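PDB 7BVT: hypothetical sugar ABC-transporter sugar binding protein from Arthrobacter globiformis, which binds cyclic alpha-maltosyl-1,6-maltose and probably serves as the solute-binding protein of a bacterial ABC transporter that takes up this sugar. Local coordinates for residues Thr163-Leu168 with Leu205-Gly210. Sequence-based numbering, arbitrary orientation.
Sequences TTWDEL and LWQAGG
Trp165 and Gln207 are the closest backbone approach between the first turn of helix 165-179 and the last turn of helix 195-207, their CA atoms 10.0 Å apart, a gap closed from both sides by the indole of Trp165 and the extended chain of Gln207. The bridge is a hydrogen bond: Trp165 NE1 donates to Gln207 OE1 at 3.0 Å, with an N-H...O angle of 148°. The oxygen lies almost in the indole plane, at the ring edge, yet NE1 stands above the carbonyl plane, not on a lone pair; ring and amide planes are 46° apart. In Trp165 CG sits beside the backbone N, anti to the carbonyl carbon (chi1 -69°), which carries the ring toward the second helix. Farther along the same ring, CH2 meets Ala208 CB at 4.2 Å, while Tyr233 of helix 225-239 stacks on the indole. Gln207 OE1 also accepts from Asn204 ND2, one turn earlier. Replacing Trp165 by a leucine would probably cost Gln207 OE1 one of its two donors and Tyr233 its stacking partner. Thr164 OG1 caps helix 165-179; in the other segment, a Schellman motif at Gly209 turns the chain out of its helix. Helix 195-207 carries pocket residues Glu195, Gly196, Trp199 and Asn200 in its first turns; here a buried amide oxygen, held by two N-H donors, ties its opposite, C-terminal part to the start of helix 165-179.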
loop_
_atom_site.group_PDB
_atom_site.type_symbol
_atom_site.label_atom_id
_atom_site.label_comp_id
_atom_site.label_asym_id
_atom_site.label_seq_id
_atom_site.Cartn_x
_atom_site.Cartn_y
_atom_site.Cartn_z
ATOM N N THR A 163 -1.470 17.222 13.227
ATOM C CA THR A 163 -2.625 16.956 12.337
ATOM C C THR A 163 -2.399 17.619 10.980
ATOM O O THR A 163 -3.063 17.167 10.053
ATOM C CB THR A 163 -3.962 17.389 12.928
ATOM O OG1 THR A 163 -3.961 18.807 13.017
ATOM C CG2 THR A 163 -4.186 16.757 14.277
ATOM N N THR A 164 -1.508 18.603 10.895
ATOM C CA THR A 164 -1.188 19.317 9.663
ATOM C C THR A 164 0.317 19.239 9.350
ATOM O O THR A 164 1.114 18.981 10.227
ATOM C CB THR A 164 -1.640 20.780 9.720
ATOM O OG1 THR A 164 -0.804 21.464 10.661
ATOM C CG2 THR A 164 -3.091 20.922 10.096
ATOM N N TRP A 165 0.694 19.576 8.120
ATOM C CA TRP A 165 2.135 19.694 7.753
ATOM C C TRP A 165 2.818 20.734 8.640
ATOM O O TRP A 165 3.896 20.494 9.092
ATOM C CB TRP A 165 2.260 20.071 6.297
ATOM C CG TRP A 165 1.850 18.985 5.349
ATOM C CD1 TRP A 165 1.311 17.759 5.640
ATOM C CD2 TRP A 165 1.986 19.046 3.925
ATOM N NE1 TRP A 165 1.114 17.061 4.477
ATOM C CE2 TRP A 165 1.525 17.820 3.424
ATOM C CE3 TRP A 165 2.526 19.972 3.036
ATOM C CZ2 TRP A 165 1.512 17.531 2.052
ATOM C CZ3 TRP A 165 2.539 19.674 1.685
ATOM C CH2 TRP A 165 2.031 18.478 1.204
ATOM N N ASP A 166 2.132 21.839 8.890
ATOM C CA ASP A 166 2.740 22.911 9.707
ATOM C C ASP A 166 2.943 22.423 11.140
ATOM O O ASP A 166 3.959 22.713 11.710
ATOM C CB ASP A 166 1.864 24.165 9.638
ATOM C CG ASP A 166 2.196 25.049 8.452
ATOM O OD1 ASP A 166 3.119 24.727 7.715
ATOM O OD2 ASP A 166 1.456 26.002 8.233
ATOM N N GLU A 167 1.999 21.697 11.697
ATOM C CA GLU A 167 2.137 21.120 13.038
ATOM C C GLU A 167 3.300 20.143 13.071
ATOM O O GLU A 167 3.999 20.070 14.025
ATOM C CB GLU A 167 0.836 20.473 13.492
ATOM C CG GLU A 167 -0.216 21.502 13.838
ATOM C CD GLU A 167 -1.560 20.971 14.227
ATOM O OE1 GLU A 167 -1.677 19.747 14.435
ATOM O OE2 GLU A 167 -2.495 21.761 14.299
ATOM N N LEU A 168 3.472 19.324 12.029
ATOM C CA LEU A 168 4.540 18.325 12.010
ATOM C C LEU A 168 5.860 19.070 11.947
ATOM O O LEU A 168 6.785 18.663 12.629
ATOM C CB LEU A 168 4.332 17.344 10.851
ATOM C CG LEU A 168 5.427 16.306 10.627
ATOM C CD1 LEU A 168 4.901 15.108 9.813
ATOM C CD2 LEU A 168 6.597 16.911 9.889
ATOM N N LEU A 205 1.784 14.310 -2.133
ATOM C CA LEU A 205 1.351 14.851 -3.435
ATOM C C LEU A 205 -0.194 14.840 -3.461
ATOM O O LEU A 205 -0.833 15.838 -3.793
ATOM C CB LEU A 205 1.978 13.997 -4.538
ATOM C CG LEU A 205 1.459 14.281 -5.948
ATOM C CD1 LEU A 205 1.929 15.645 -6.451
ATOM C CD2 LEU A 205 1.908 13.175 -6.876
ATOM N N TRP A 206 -0.828 13.730 -3.128
ATOM C CA TRP A 206 -2.306 13.637 -3.119
ATOM C C TRP A 206 -2.945 14.539 -2.055
ATOM O O TRP A 206 -3.984 15.193 -2.374
ATOM C CB TRP A 206 -2.723 12.197 -2.925
ATOM C CG TRP A 206 -2.463 11.314 -4.094
ATOM C CD1 TRP A 206 -2.593 11.598 -5.423
ATOM C CD2 TRP A 206 -2.007 9.958 -4.007
ATOM N NE1 TRP A 206 -2.246 10.495 -6.183
ATOM C CE2 TRP A 206 -1.852 9.481 -5.334
ATOM C CE3 TRP A 206 -1.645 9.128 -2.934
ATOM C CZ2 TRP A 206 -1.427 8.194 -5.602
ATOM C CZ3 TRP A 206 -1.262 7.837 -3.216
ATOM C CH2 TRP A 206 -1.149 7.385 -4.524
ATOM N N GLN A 207 -2.335 14.666 -0.879
ATOM C CA GLN A 207 -2.888 15.534 0.168
ATOM C C GLN A 207 -2.872 16.989 -0.311
ATOM O O GLN A 207 -3.770 17.724 0.058
ATOM C CB GLN A 207 -2.019 15.453 1.425
ATOM C CG GLN A 207 -2.130 14.115 2.129
ATOM C CD GLN A 207 -1.168 14.048 3.277
ATOM O OE1 GLN A 207 -0.109 14.681 3.222
ATOM N NE2 GLN A 207 -1.538 13.354 4.363
ATOM N N ALA A 208 -1.897 17.401 -1.122
ATOM C CA ALA A 208 -1.808 18.778 -1.663
ATOM C C ALA A 208 -2.819 18.981 -2.815
ATOM O O ALA A 208 -2.943 20.124 -3.309
ATOM C CB ALA A 208 -0.407 19.070 -2.114
ATOM N N GLY A 209 -3.536 17.941 -3.241
ATOM C CA GLY A 209 -4.508 18.059 -4.345
ATOM C C GLY A 209 -3.873 17.717 -5.667
ATOM O O GLY A 209 -4.491 17.977 -6.703
ATOM N N GLY A 210 -2.673 17.121 -5.627
ATOM C CA GLY A 210 -1.879 16.783 -6.823
ATOM C C GLY A 210 -2.250 15.436 -7.404
ATOM O O GLY A 210 -3.025 14.697 -6.792
#